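Local atomic coordinates of beta-galactosidase (Streptococcus pneumoniae, PDB entry 4CU9), a protein that forms a calcium-bound carbohydrate-binding module of a multimodular beta-galactosidase and probably binds sugars for that enzyme. Residues Ser90-Glu101 against Arg162-Gly173; Leu100-Phe108 against Phe153-Met161. All coordinates share one frame; numbering follows the deposited sequence.

Contact 1: Ser90-Glu101 against Arg162-Gly173. With EDO (1,2-ethanediol), chain D.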
loop_
_atom_site.group_PDB
_atom_site.type_symbol
_atom_site.label_atom_id
_atom_site.label_comp_id
_atom_site.label_asym_id
_atom_site.label_seq_id
_atom_site.Cartn_x
_atom_site.Cartn_y
_atom_site.Cartn_z
ATOM N N SER A 90 -5.685 16.601 9.438
ATOM C CA SER A 90 -6.670 17.460 8.738
ATOM C C SER A 90 -6.911 17.032 7.297
ATOM O O SER A 90 -8.032 17.095 6.835
ATOM C CB SER A 90 -6.273 18.940 8.755
ATOM O OG SER A 90 -4.961 19.073 8.248
ATOM N N GLY A 91 -5.878 16.540 6.623
ATOM C CA GLY A 91 -5.959 16.230 5.212
ATOM C C GLY A 91 -6.184 14.754 4.882
ATOM O O GLY A 91 -6.605 14.418 3.746
ATOM N N THR A 92 -5.891 13.877 5.840
ATOM C CA THR A 92 -5.803 12.452 5.568
ATOM C C THR A 92 -6.545 11.596 6.576
ATOM O O THR A 92 -6.897 12.075 7.678
ATOM C CB THR A 92 -4.351 11.980 5.483
ATOM O OG1 THR A 92 -3.692 12.147 6.736
ATOM C CG2 THR A 92 -3.602 12.723 4.363
ATOM N N ASP A 93 -6.779 10.327 6.195
ATOM C CA ASP A 93 -7.452 9.382 7.047
ATOM C C ASP A 93 -7.258 7.972 6.523
ATOM O O ASP A 93 -6.687 7.768 5.426
ATOM C CB ASP A 93 -8.951 9.707 7.121
ATOM C CG ASP A 93 -9.667 9.129 8.373
ATOM O OD1 ASP A 93 -9.105 8.352 9.158
ATOM O OD2 ASP A 93 -10.822 9.494 8.567
ATOM N N ALA A 94 -7.767 7.021 7.307
ATOM C CA ALA A 94 -8.072 5.686 6.819
ATOM C C ALA A 94 -9.018 5.833 5.616
ATOM O O ALA A 94 -9.688 6.850 5.466
ATOM C CB ALA A 94 -8.746 4.841 7.905
ATOM N N PRO A 95 -9.079 4.807 4.750
ATOM C CA PRO A 95 -9.914 4.913 3.578
ATOM C C PRO A 95 -11.366 4.527 3.884
ATOM O O PRO A 95 -11.634 3.899 4.919
ATOM C CB PRO A 95 -9.311 3.870 2.631
ATOM C CG PRO A 95 -8.690 2.835 3.553
ATOM C CD PRO A 95 -8.217 3.610 4.726
ATOM N N SER A 96 -12.272 4.907 2.980
ATOM C CA SER A 96 -13.698 4.567 3.073
ATOM C C SER A 96 -13.934 3.194 2.530
ATOM O O SER A 96 -14.865 2.520 2.917
ATOM C CB SER A 96 -14.527 5.589 2.262
ATOM O OG SER A 96 -13.956 5.811 0.973
ATOM N N LYS A 97 -13.077 2.754 1.612
ATOM C CA LYS A 97 -13.183 1.436 0.953
ATOM C C LYS A 97 -11.779 0.871 0.814
ATOM O O LYS A 97 -10.830 1.639 0.590
ATOM C CB LYS A 97 -13.773 1.597 -0.420
ATOM C CG LYS A 97 -13.998 0.314 -1.179
ATOM C CD LYS A 97 -14.166 0.579 -2.676
ATOM C CE LYS A 97 -14.043 -0.705 -3.475
ATOM N NZ LYS A 97 -14.932 -1.757 -2.833
ATOM N N LEU A 98 -11.659 -0.445 0.929
ATOM C CA LEU A 98 -10.374 -1.159 1.097
ATOM C C LEU A 98 -10.547 -2.500 0.376
ATOM O O LEU A 98 -11.408 -3.305 0.772
ATOM C CB LEU A 98 -10.139 -1.366 2.635
ATOM C CG LEU A 98 -8.886 -2.015 3.177
ATOM C CD1 LEU A 98 -7.629 -1.193 2.901
ATOM C CD2 LEU A 98 -8.957 -2.278 4.663
ATOM N N VAL A 99 -9.802 -2.734 -0.703
ATOM C CA VAL A 99 -9.816 -4.028 -1.413
ATOM C C VAL A 99 -8.413 -4.613 -1.370
ATOM O O VAL A 99 -7.407 -3.901 -1.705
ATOM C CB VAL A 99 -10.216 -3.875 -2.896
ATOM C CG1 VAL A 99 -10.143 -5.204 -3.618
ATOM C CG2 VAL A 99 -11.597 -3.241 -3.004
ATOM N N LEU A 100 -8.309 -5.863 -0.944
ATOM C CA LEU A 100 -7.024 -6.577 -0.977
ATOM C C LEU A 100 -6.842 -7.221 -2.339
ATOM O O LEU A 100 -7.707 -7.941 -2.815
ATOM C CB LEU A 100 -6.957 -7.662 0.108
ATOM C CG LEU A 100 -5.689 -8.524 0.204
ATOM C CD1 LEU A 100 -4.467 -7.674 0.534
ATOM C CD2 LEU A 100 -5.865 -9.589 1.275
ATOM N N GLU A 101 -5.665 -7.069 -2.920
ATOM C CA GLU A 101 -5.354 -7.684 -4.183
ATOM C C GLU A 101 -3.983 -8.308 -4.241
ATOM O O GLU A 101 -3.003 -7.831 -3.648
ATOM C CB GLU A 101 -5.473 -6.668 -5.329
ATOM C CG GLU A 101 -6.864 -6.094 -5.477
ATOM C CD GLU A 101 -6.989 -5.020 -6.543
ATOM O OE1 GLU A 101 -6.040 -4.222 -6.710
ATOM O OE2 GLU A 101 -8.060 -4.993 -7.211
ATOM N N ARG A 162 -1.214 -5.759 -2.664
ATOM C CA ARG A 162 -1.574 -4.381 -2.437
ATOM C C ARG A 162 -2.968 -4.245 -1.847
ATOM O O ARG A 162 -3.804 -5.162 -1.885
ATOM C CB ARG A 162 -1.464 -3.540 -3.730
ATOM C CG ARG A 162 -2.604 -3.718 -4.699
ATOM C CD ARG A 162 -2.407 -2.924 -5.948
ATOM N NE ARG A 162 -3.606 -2.939 -6.748
ATOM C CZ ARG A 162 -3.794 -2.210 -7.835
ATOM N NH1 ARG A 162 -2.823 -1.393 -8.272
ATOM N NH2 ARG A 162 -4.941 -2.317 -8.493
ATOM N N TRP A 163 -3.208 -3.042 -1.346
ATOM C CA TRP A 163 -4.534 -2.616 -0.951
ATOM C C TRP A 163 -4.930 -1.505 -1.905
ATOM O O TRP A 163 -4.195 -0.469 -2.052
ATOM C CB TRP A 163 -4.554 -2.109 0.495
ATOM C CG TRP A 163 -4.350 -3.163 1.505
ATOM C CD1 TRP A 163 -3.190 -3.546 2.042
ATOM C CD2 TRP A 163 -5.349 -4.030 2.035
ATOM N NE1 TRP A 163 -3.385 -4.576 2.918
ATOM C CE2 TRP A 163 -4.712 -4.904 2.924
ATOM C CE3 TRP A 163 -6.716 -4.150 1.847
ATOM C CZ2 TRP A 163 -5.410 -5.856 3.667
ATOM C CZ3 TRP A 163 -7.418 -5.125 2.597
ATOM C CH2 TRP A 163 -6.742 -5.942 3.493
ATOM N N ARG A 164 -6.039 -1.729 -2.603
ATOM C CA ARG A 164 -6.635 -0.730 -3.499
ATOM C C ARG A 164 -7.699 -0.001 -2.700
ATOM O O ARG A 164 -8.695 -0.585 -2.272
ATOM C CB ARG A 164 -7.187 -1.362 -4.765
ATOM C CG ARG A 164 -7.867 -0.362 -5.729
ATOM C CD ARG A 164 -8.045 -0.989 -7.096
ATOM N NE ARG A 164 -8.900 -2.170 -7.074
ATOM C CZ ARG A 164 -10.222 -2.155 -6.945
ATOM N NH1 ARG A 164 -10.911 -1.016 -6.850
ATOM N NH2 ARG A 164 -10.883 -3.293 -6.939
ATOM N N MET A 165 -7.445 1.269 -2.424
ATOM C CA MET A 165 -8.221 2.016 -1.434
ATOM C C MET A 165 -8.892 3.254 -2.050
ATOM O O MET A 165 -8.518 3.730 -3.122
ATOM C CB MET A 165 -7.298 2.444 -0.310
ATOM C CG MET A 165 -6.634 1.287 0.449
ATOM S SD MET A 165 -5.321 1.815 1.620
ATOM C CE MET A 165 -3.980 2.235 0.536
ATOM N N GLU A 166 -9.918 3.732 -1.368
ATOM C CA GLU A 166 -10.556 4.990 -1.712
ATOM C C GLU A 166 -10.506 5.884 -0.524
ATOM O O GLU A 166 -10.882 5.488 0.602
ATOM C CB GLU A 166 -11.994 4.777 -2.142
ATOM C CG GLU A 166 -12.092 4.014 -3.466
ATOM C CD GLU A 166 -13.521 3.915 -4.005
ATOM O OE1 GLU A 166 -14.430 4.602 -3.494
ATOM O OE2 GLU A 166 -13.726 3.139 -4.965
ATOM N N ARG A 167 -10.012 7.088 -0.746
ATOM C CA ARG A 167 -10.106 8.113 0.279
ATOM C C ARG A 167 -11.539 8.441 0.641
ATOM O O ARG A 167 -12.475 8.274 -0.168
ATOM C CB ARG A 167 -9.381 9.391 -0.131
ATOM C CG ARG A 167 -10.028 10.151 -1.282
ATOM C CD ARG A 167 -9.304 11.482 -1.546
ATOM N NE ARG A 167 -9.823 12.099 -2.772
ATOM C CZ ARG A 167 -11.000 12.698 -2.858
ATOM N NH1 ARG A 167 -11.792 12.814 -1.779
ATOM N NH2 ARG A 167 -11.407 13.192 -4.030
ATOM N N LYS A 168 -11.713 8.945 1.860
ATOM C CA LYS A 168 -13.020 9.484 2.257
ATOM C C LYS A 168 -13.343 10.781 1.510
ATOM O O LYS A 168 -12.450 11.583 1.199
ATOM C CB LYS A 168 -13.096 9.724 3.774
ATOM C CG LYS A 168 -12.893 8.475 4.584
ATOM C CD LYS A 168 -12.958 8.737 6.085
ATOM C CE LYS A 168 -12.859 7.417 6.851
ATOM N NZ LYS A 168 -12.857 7.608 8.315
ATOM N N ALA A 169 -14.637 11.010 1.298
ATOM C CA ALA A 169 -15.105 12.190 0.545
ATOM C C ALA A 169 -14.727 13.510 1.224
ATOM O O ALA A 169 -14.497 14.499 0.546
ATOM C CB ALA A 169 -16.603 12.112 0.307
ATOM N N ASP A 170 -14.626 13.535 2.547
ATOM C CA ASP A 170 -14.252 14.753 3.250
ATOM C C ASP A 170 -12.734 14.829 3.568
ATOM O O ASP A 170 -12.314 15.601 4.429
ATOM C CB ASP A 170 -15.129 14.943 4.515
ATOM C CG ASP A 170 -15.247 13.674 5.399
ATOM O OD1 ASP A 170 -14.585 12.639 5.135
ATOM O OD2 ASP A 170 -16.038 13.725 6.393
ATOM N N LYS A 171 -11.921 14.028 2.868
ATOM C CA LYS A 171 -10.484 14.032 3.034
ATOM C C LYS A 171 -9.768 14.164 1.685
ATOM O O LYS A 171 -10.359 13.901 0.634
ATOM C CB LYS A 171 -10.069 12.720 3.722
ATOM C CG LYS A 171 -10.627 12.563 5.128
ATOM C CD LYS A 171 -9.800 13.378 6.089
ATOM C CE LYS A 171 -10.400 13.432 7.479
ATOM N NZ LYS A 171 -9.364 14.006 8.393
ATOM N N SER A 172 -8.483 14.512 1.727
ATOM C CA SER A 172 -7.682 14.734 0.517
ATOM C C SER A 172 -6.691 13.603 0.235
ATOM O O SER A 172 -5.885 13.686 -0.706
ATOM C CB SER A 172 -6.935 16.060 0.625
ATOM O OG SER A 172 -7.832 17.152 0.539
ATOM N N GLY A 173 -6.735 12.552 1.057
ATOM C CA GLY A 173 -5.905 11.399 0.813
ATOM C C GLY A 173 -6.046 10.340 1.886
ATOM O O GLY A 173 -6.807 10.482 2.862
HETATM C C1 EDO D . -3.698 1.175 -10.903
HETATM O O1 EDO D . -3.111 1.240 -9.586
HETATM C C2 EDO D . -4.053 -0.233 -11.397
HETATM O O2 EDO D . -5.256 -0.680 -10.776
HETATM O O HOH W 1 -9.300 9.070 3.545
HETATM O O HOH W 2 -10.503 -5.938 -7.401
#
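Glu101 and Arg162 face each other as an antiparallel hydrogen-bonded pair, and their side chains run side by side into a salt-bridge network. Arg162 grips Glu101 OE1 with NE, at 2.8 Å, and NH2; OE1 lies in the guanidinium plane, the carboxylate is turned only 10° from it, and NH2 takes the syn lone pair. Arg164, bent at chi3 (62°), brings NE to 2.9 Å from Glu101 OE2, above the carboxylate plane. Both carboxylate oxygens are thus claimed by arginines, which fixes the rotation of the group, and a water joins OE2 to Arg164 NH2. Arg162 also holds a 1,2-ethanediol, probably from the crystallisation liquor. A separate salt bridge brings Lys168 NZ to 2.8 Å from Asp93 OD2, from above that carboxylate.

Reciprocal backbone bonds join Val99 with Arg164 and Glu101 with Arg162, and Ser96 N donates to Glu166 O.

Apolar contacts fill the other face of the strand pair. Leu100 CD1 sits over the six-membered ring of Trp163, 3.8 Å from its centroid, in a CH-pi contact, while Leu98 CD1 approaches Trp163 CE3 obliquely and lies 3.6 Å from Met165 CG.

In this galactose-binding-like domain, strand 132-139 flanks 97-103, strand 61-70 flanks 160-166, and Phe181 of strand 173-182 packs against Leu100 and Trp163.

Contact 2: Leu100-Phe108 against Phe153-Met161. Unlike the reference sequence in segment 153-161: Ala160 (reference Val).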
loop_
_atom_site.group_PDB
_atom_site.type_symbol
_atom_site.label_atom_id
_atom_site.label_comp_id
_atom_site.label_asym_id
_atom_site.label_seq_id
_atom_site.Cartn_x
_atom_site.Cartn_y
_atom_site.Cartn_z
ATOM N N LEU A 100 -8.309 -5.863 -0.944
ATOM C CA LEU A 100 -7.024 -6.577 -0.977
ATOM C C LEU A 100 -6.842 -7.221 -2.339
ATOM O O LEU A 100 -7.707 -7.941 -2.815
ATOM C CB LEU A 100 -6.957 -7.662 0.108
ATOM C CG LEU A 100 -5.689 -8.524 0.204
ATOM C CD1 LEU A 100 -4.467 -7.674 0.534
ATOM C CD2 LEU A 100 -5.865 -9.589 1.275
ATOM N N GLU A 101 -5.665 -7.069 -2.920
ATOM C CA GLU A 101 -5.354 -7.684 -4.183
ATOM C C GLU A 101 -3.983 -8.308 -4.241
ATOM O O GLU A 101 -3.003 -7.831 -3.648
ATOM C CB GLU A 101 -5.473 -6.668 -5.329
ATOM C CG GLU A 101 -6.864 -6.094 -5.477
ATOM C CD GLU A 101 -6.989 -5.020 -6.543
ATOM O OE1 GLU A 101 -6.040 -4.222 -6.710
ATOM O OE2 GLU A 101 -8.060 -4.993 -7.211
ATOM N N ARG A 102 -3.909 -9.391 -5.009
ATOM C CA ARG A 102 -2.646 -10.070 -5.261
ATOM C C ARG A 102 -2.238 -9.863 -6.711
ATOM O O ARG A 102 -3.076 -9.821 -7.599
ATOM C CB ARG A 102 -2.756 -11.567 -4.934
ATOM C CG ARG A 102 -3.747 -12.333 -5.786
ATOM C CD ARG A 102 -3.871 -13.777 -5.300
ATOM N NE ARG A 102 -4.913 -14.535 -5.995
ATOM C CZ ARG A 102 -4.723 -15.272 -7.082
ATOM N NH1 ARG A 102 -3.535 -15.361 -7.641
ATOM N NH2 ARG A 102 -5.740 -15.941 -7.607
ATOM N N TYR A 103 -0.936 -9.736 -6.954
ATOM C CA TYR A 103 -0.450 -9.497 -8.293
ATOM C C TYR A 103 -0.564 -10.782 -9.120
ATOM O O TYR A 103 -0.141 -11.829 -8.676
ATOM C CB TYR A 103 0.977 -8.971 -8.263
ATOM C CG TYR A 103 1.512 -8.639 -9.622
ATOM C CD1 TYR A 103 1.022 -7.534 -10.320
ATOM C CD2 TYR A 103 2.495 -9.436 -10.229
ATOM C CE1 TYR A 103 1.504 -7.242 -11.581
ATOM C CE2 TYR A 103 2.961 -9.149 -11.502
ATOM C CZ TYR A 103 2.467 -8.044 -12.159
ATOM O OH TYR A 103 2.932 -7.711 -13.418
ATOM N N VAL A 104 -1.141 -10.677 -10.307
ATOM C CA VAL A 104 -1.284 -11.820 -11.212
ATOM C C VAL A 104 -0.807 -11.454 -12.621
ATOM O O VAL A 104 -1.117 -12.168 -13.583
ATOM C CB VAL A 104 -2.744 -12.294 -11.301
ATOM C CG1 VAL A 104 -3.255 -12.881 -9.979
ATOM C CG2 VAL A 104 -3.660 -11.155 -11.761
ATOM N N GLY A 105 -0.030 -10.368 -12.749
ATOM C CA GLY A 105 0.410 -9.939 -14.061
ATOM C C GLY A 105 1.714 -10.577 -14.507
ATOM O O GLY A 105 2.206 -11.557 -13.916
ATOM N N PRO A 106 2.304 -10.025 -15.571
ATOM C CA PRO A 106 3.582 -10.567 -16.045
ATOM C C PRO A 106 4.736 -10.345 -15.086
ATOM O O PRO A 106 4.615 -9.590 -14.093
ATOM C CB PRO A 106 3.791 -9.834 -17.368
ATOM C CG PRO A 106 3.088 -8.525 -17.179
ATOM C CD PRO A 106 1.858 -8.880 -16.385
ATOM N N GLY A 107 5.866 -10.997 -15.366
ATOM C CA GLY A 107 7.075 -10.747 -14.621
ATOM C C GLY A 107 7.412 -9.258 -14.708
ATOM O O GLY A 107 7.000 -8.564 -15.627
ATOM N N PHE A 108 8.079 -8.740 -13.705
ATOM C CA PHE A 108 8.308 -7.287 -13.571
ATOM C C PHE A 108 9.547 -7.014 -12.763
ATOM O O PHE A 108 10.108 -7.917 -12.134
ATOM C CB PHE A 108 7.105 -6.630 -12.864
ATOM C CG PHE A 108 6.910 -7.128 -11.441
ATOM C CD1 PHE A 108 6.275 -8.307 -11.208
ATOM C CD2 PHE A 108 7.337 -6.391 -10.356
ATOM C CE1 PHE A 108 6.129 -8.791 -9.911
ATOM C CE2 PHE A 108 7.182 -6.857 -9.065
ATOM C CZ PHE A 108 6.548 -8.044 -8.835
ATOM N N PHE A 153 -6.934 -13.911 5.458
ATOM C CA PHE A 153 -7.484 -14.361 4.218
ATOM C C PHE A 153 -7.021 -15.780 3.916
ATOM O O PHE A 153 -6.103 -16.280 4.541
ATOM C CB PHE A 153 -7.176 -13.378 3.075
ATOM C CG PHE A 153 -5.749 -12.845 3.062
ATOM C CD1 PHE A 153 -5.373 -11.813 3.898
ATOM C CD2 PHE A 153 -4.797 -13.414 2.234
ATOM C CE1 PHE A 153 -4.069 -11.331 3.885
ATOM C CE2 PHE A 153 -3.495 -12.940 2.194
ATOM C CZ PHE A 153 -3.126 -11.908 3.038
ATOM N N LYS A 154 -7.667 -16.429 2.956
ATOM C CA LYS A 154 -7.194 -17.725 2.493
ATOM C C LYS A 154 -5.810 -17.538 1.831
ATOM O O LYS A 154 -5.572 -16.574 1.095
ATOM C CB LYS A 154 -8.214 -18.363 1.552
ATOM C CG LYS A 154 -7.748 -19.671 0.938
ATOM C CD LYS A 154 -8.896 -20.417 0.268
ATOM C CE LYS A 154 -8.377 -21.721 -0.320
ATOM N NZ LYS A 154 -9.448 -22.733 -0.501
ATOM N N ALA A 155 -4.897 -18.458 2.133
ATOM C CA ALA A 155 -3.530 -18.359 1.681
ATOM C C ALA A 155 -3.420 -18.259 0.158
ATOM O O ALA A 155 -4.089 -18.982 -0.574
ATOM C CB ALA A 155 -2.723 -19.537 2.200
ATOM N N VAL A 156 -2.603 -17.320 -0.303
ATOM C CA VAL A 156 -2.317 -17.140 -1.708
ATOM C C VAL A 156 -0.810 -17.001 -1.878
ATOM O O VAL A 156 -0.077 -16.613 -0.951
ATOM C CB VAL A 156 -3.012 -15.877 -2.302
ATOM C CG1 VAL A 156 -4.545 -16.000 -2.251
ATOM C CG2 VAL A 156 -2.599 -14.620 -1.570
ATOM N N LYS A 157 -0.357 -17.335 -3.071
ATOM C CA LYS A 157 1.018 -17.132 -3.492
ATOM C C LYS A 157 1.102 -15.876 -4.337
ATOM O O LYS A 157 0.264 -15.665 -5.224
ATOM C CB LYS A 157 1.478 -18.339 -4.296
ATOM C CG LYS A 157 1.642 -19.587 -3.440
ATOM C CD LYS A 157 2.149 -20.784 -4.263
ATOM N N ALA A 158 2.104 -15.034 -4.072
ATOM C CA ALA A 158 2.260 -13.792 -4.788
ATOM C C ALA A 158 3.664 -13.204 -4.633
ATOM O O ALA A 158 4.368 -13.430 -3.632
ATOM C CB ALA A 158 1.231 -12.778 -4.303
ATOM N N LYS A 159 4.039 -12.455 -5.642
ATOM C CA LYS A 159 5.283 -11.686 -5.645
ATOM C C LYS A 159 5.046 -10.259 -5.166
ATOM O O LYS A 159 6.003 -9.526 -4.853
ATOM C CB LYS A 159 5.844 -11.684 -7.052
ATOM C CG LYS A 159 6.396 -13.049 -7.425
ATOM C CD LYS A 159 6.899 -13.186 -8.845
ATOM C CE LYS A 159 7.259 -14.672 -9.053
ATOM N NZ LYS A 159 7.937 -15.035 -10.327
ATOM N N ALA A 160 3.780 -9.860 -5.124
ATOM C CA ALA A 160 3.392 -8.513 -4.673
ATOM C C ALA A 160 1.945 -8.558 -4.227
ATOM O O ALA A 160 1.133 -9.267 -4.837
ATOM C CB ALA A 160 3.541 -7.483 -5.782
ATOM N N MET A 161 1.645 -7.817 -3.165
ATOM C CA MET A 161 0.271 -7.664 -2.651
ATOM C C MET A 161 0.036 -6.174 -2.531
ATOM O O MET A 161 0.989 -5.415 -2.390
ATOM C CB MET A 161 0.119 -8.318 -1.278
ATOM C CG MET A 161 0.337 -9.819 -1.310
ATOM S SD MET A 161 -0.960 -10.818 -2.052
ATOM C CE MET A 161 -2.353 -10.454 -1.021
HETATM O O HOH W 3 -0.995 -14.034 -6.979
HETATM O O HOH W 4 2.535 -12.384 -8.051
#
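With chi1 of 63° Arg102 sets CG between its backbone N and carbonyl carbon, and the chain then runs extended to lay CD against Val156, 3.8 Å from its CB. Met161 is instead bent at chi2 (-73°) and chi3, which tucks SD 3.5 Å from Arg102 CB and places CE near Leu100 CD1. The other methyl of Leu100, CD2, stands over the face of the Phe153 ring, 3.6 Å from the centroid, in a CH-pi contact.

Arg102 and Met161 form an antiparallel non-hydrogen-bonded pair in the beta-sheet of the galactose-binding-like fold, where chain 153-161 leaves strand 149-158 and turns into strand 160-166 beside 97-103. Beyond that pair, Tyr103 N donates to Ala160 O at 3.0 Å. Ala160, which replaces a reference valine, lays its CB 3.9 Å from Tyr103 CB.

Two waters bridge the segments: one ties Arg102 NH1 to the carbonyls of Tyr103 and Lys157, the other links Tyr103 O to Lys159 N. At the end of the strand, Tyr103 OH donates to Pro106 O of the following loop, 2.6 Å away and on a lone pair, and Gly105 N lies over the centre of the tyrosine ring. Lys159 CB meets the edge of Phe108, whose ring also meets that of Phe126.

How the contacts relate
From the N terminus, the chain enters contact 1 at Ser90 and follows strand 97-103 into contact 2, the two sharing Leu100 and Glu101. It then leaves through the loop at Phe108, passes helix 117-120 and strand 132-139, and comes back on strand 149-158. Residues 153-161 close contact 2, ending a loop of 44 residues; residues 162-173 directly follow and close contact 1 around a loop of 60. The smaller loop therefore lies within the larger, without crossing. Contact 1 carries the pairing of strands 97-103 and 160-166 onward toward strand 173-182, whereas contact 2 joins the far end of that pair to strand 149-158.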